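Local structure of putative flavoprotein (Bacteroides eggerthii, 4ICI) at residues Pro72-Ile78 with Arg104-Phe109. The protein binds flavin mononucleotide in a flavodoxin-like fold and probably takes part in electron transfer or another flavin-dependent redox reaction. Residues are numbered along the deposited sequence; the frame is centred on the assembly and turned at random. Where two conformers were deposited one is given.
Sequences PKMRPAI and RIINTF
Residues 72-78 lie in the loop that follows helix 64-70 and precedes strand 90-96. P72 and K73 have helix-like backbone angles; from M74 to I78 the chain is extended, with psi between 82° and 142°. It runs obliquely along the start of helix 104-112, in broadly the same direction, R75 CA 5.1 Å from T108 CA and P76 CA 5.0 Å from I105 CA. Together the segments bury 544 Å².

One hydrogen bond crosses the contact: T108 OG1 (chi1 m) donates to P76 O at 2.8 Å.

R75, with chi1 and chi2 both m, braces the loop internally: NH1 donates to P72 O and M74 O, each at 2.8 Å. One face of its guanidinium lies over N107 CB, 3.5 Å from NE, and NE forms a salt bridge with E111 on the same helix as N107. R104 ties helix 104-112 to the end of helix 64-70, where its NE and NH2 bond to the carbonyls of E68 and M69. It meets the loop by packing: R104 CB is 3.5 Å from P76 CD, and P72 CA sits over one guanidinium face, 3.6 Å from R104 NH2.

Apolar contacts run from P76 to I78. P76 CB meets I105 CB at 4.1 Å. I78 (chi1 m, chi2 t) points at the helix, with CG1 3.7 Å from I105 CG1 and CD1 3.9 Å from F109 CB.

This is packing in a flavodoxin-like alpha/beta fold, with the I105 side chain about 10 Å from FMN. Van der Waals contact mostly joins the segments; the arginines find polar partners within the loop or beyond the two segments.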
loop_
_atom_site.group_PDB
_atom_site.type_symbol
_atom_site.label_atom_id
_atom_site.label_comp_id
_atom_site.label_asym_id
_atom_site.label_seq_id
_atom_site.Cartn_x
_atom_site.Cartn_y
_atom_site.Cartn_z
ATOM N N PRO A 72 -7.745 4.516 -14.919
ATOM C CA PRO A 72 -6.849 3.474 -14.451
ATOM C C PRO A 72 -5.430 3.511 -14.986
ATOM O O PRO A 72 -4.568 2.739 -14.476
ATOM C CB PRO A 72 -7.546 2.183 -14.851
ATOM C CG PRO A 72 -8.597 2.510 -15.712
ATOM C CD PRO A 72 -8.898 3.977 -15.642
ATOM N N LYS A 73 -5.166 4.373 -15.968
ATOM C CA LYS A 73 -3.813 4.480 -16.492
ATOM C C LYS A 73 -3.040 5.642 -15.836
ATOM O O LYS A 73 -1.843 5.808 -16.084
ATOM C CB LYS A 73 -3.829 4.621 -18.025
ATOM C CG LYS A 73 -4.190 3.320 -18.731
ATOM C CD LYS A 73 -4.248 3.428 -20.221
ATOM C CE LYS A 73 -2.862 3.605 -20.764
ATOM N NZ LYS A 73 -2.114 2.334 -20.596
HETATM N N MSE A 74 -3.705 6.443 -15.002
HETATM C CA MSE A 74 -3.013 7.553 -14.377
HETATM C C MSE A 74 -1.994 7.024 -13.362
HETATM O O MSE A 74 -2.219 6.013 -12.660
HETATM C CB MSE A 74 -3.970 8.521 -13.724
HETATM C CG MSE A 74 -3.268 9.824 -13.381
HETATM SE SE MSE A 74 -4.526 11.051 -12.641
HETATM C CE MSE A 74 -5.917 10.924 -13.862
ATOM N N ARG A 75 -0.845 7.710 -13.321
ATOM C CA ARG A 75 0.291 7.341 -12.492
ATOM C C ARG A 75 0.820 8.568 -11.743
ATOM O O ARG A 75 1.773 9.220 -12.166
ATOM C CB ARG A 75 1.394 6.661 -13.305
ATOM C CG ARG A 75 0.933 5.351 -13.959
ATOM C CD ARG A 75 0.685 4.268 -12.948
ATOM N NE ARG A 75 0.307 2.997 -13.560
ATOM C CZ ARG A 75 -0.951 2.595 -13.786
ATOM N NH1 ARG A 75 -1.987 3.347 -13.453
ATOM N NH2 ARG A 75 -1.158 1.393 -14.320
ATOM N N PRO A 76 0.160 8.886 -10.622
ATOM C CA PRO A 76 0.600 10.043 -9.843
ATOM C C PRO A 76 2.067 9.941 -9.507
ATOM O O PRO A 76 2.548 8.894 -9.100
ATOM C CB PRO A 76 -0.301 9.976 -8.605
ATOM C CG PRO A 76 -1.558 9.286 -9.057
ATOM C CD PRO A 76 -1.000 8.215 -9.995
ATOM N N ALA A 77 2.781 11.040 -9.702
ATOM C CA ALA A 77 4.224 11.051 -9.585
ATOM C C ALA A 77 4.672 10.907 -8.128
ATOM O O ALA A 77 4.047 11.448 -7.187
ATOM C CB ALA A 77 4.780 12.341 -10.177
ATOM N N ILE A 78 5.751 10.150 -7.953
ATOM C CA ILE A 78 6.387 9.914 -6.653
ATOM C C ILE A 78 7.643 10.795 -6.562
ATOM O O ILE A 78 8.421 10.872 -7.516
ATOM C CB ILE A 78 6.721 8.417 -6.445
ATOM C CG1 ILE A 78 5.428 7.592 -6.305
ATOM C CG2 ILE A 78 7.655 8.210 -5.228
ATOM C CD1 ILE A 78 5.624 6.048 -6.404
ATOM N N ARG A 104 -4.004 5.281 -7.217
ATOM C CA ARG A 104 -3.156 5.050 -8.379
ATOM C C ARG A 104 -1.664 5.244 -8.127
ATOM O O ARG A 104 -0.848 4.682 -8.848
ATOM C CB ARG A 104 -3.614 5.882 -9.563
ATOM C CG ARG A 104 -5.089 5.776 -9.960
ATOM C CD ARG A 104 -5.580 4.410 -10.191
ATOM N NE ARG A 104 -6.943 4.411 -10.728
ATOM C CZ ARG A 104 -7.667 3.307 -10.914
ATOM N NH1 ARG A 104 -7.152 2.115 -10.603
ATOM N NH2 ARG A 104 -8.859 3.396 -11.490
ATOM N N ILE A 105 -1.302 5.996 -7.089
ATOM C CA ILE A 105 0.118 6.105 -6.749
ATOM C C ILE A 105 0.732 4.759 -6.345
ATOM O O ILE A 105 1.923 4.556 -6.473
ATOM C CB ILE A 105 0.363 7.206 -5.667
ATOM C CG1 ILE A 105 1.824 7.693 -5.673
ATOM C CG2 ILE A 105 -0.128 6.724 -4.296
ATOM C CD1 ILE A 105 2.062 8.938 -4.835
ATOM N N ILE A 106 -0.107 3.819 -5.906
ATOM C CA ILE A 106 0.373 2.467 -5.644
ATOM C C ILE A 106 0.832 1.796 -6.952
ATOM O O ILE A 106 1.858 1.116 -6.977
ATOM C CB ILE A 106 -0.682 1.626 -4.895
ATOM C CG1 ILE A 106 -0.944 2.232 -3.500
ATOM C CG2 ILE A 106 -0.216 0.175 -4.782
ATOM C CD1 ILE A 106 0.313 2.467 -2.585
ATOM N N ASN A 107 0.087 2.018 -8.025
ATOM C CA ASN A 107 0.521 1.552 -9.336
ATOM C C ASN A 107 1.849 2.222 -9.743
ATOM O O ASN A 107 2.755 1.578 -10.284
ATOM C CB ASN A 107 -0.545 1.803 -10.406
ATOM C CG ASN A 107 -1.882 1.166 -10.069
ATOM O OD1 ASN A 107 -2.708 1.755 -9.353
ATOM N ND2 ASN A 107 -2.107 -0.048 -10.575
ATOM N N THR A 108 1.979 3.535 -9.492
ATOM C CA THR A 108 3.256 4.200 -9.792
ATOM C C THR A 108 4.408 3.532 -9.028
ATOM O O THR A 108 5.471 3.253 -9.608
ATOM C CB THR A 108 3.230 5.687 -9.436
ATOM O OG1 THR A 108 2.028 6.250 -9.969
ATOM C CG2 THR A 108 4.483 6.403 -9.943
ATOM N N PHE A 109 4.177 3.218 -7.757
ATOM C CA PHE A 109 5.177 2.556 -6.953
ATOM C C PHE A 109 5.577 1.186 -7.520
ATOM O O PHE A 109 6.782 0.895 -7.726
ATOM C CB PHE A 109 4.696 2.378 -5.504
ATOM C CG PHE A 109 5.610 1.503 -4.698
ATOM C CD1 PHE A 109 6.858 1.955 -4.308
ATOM C CD2 PHE A 109 5.214 0.202 -4.327
ATOM C CE1 PHE A 109 7.717 1.133 -3.592
ATOM C CE2 PHE A 109 6.090 -0.600 -3.629
ATOM C CZ PHE A 109 7.321 -0.134 -3.271
#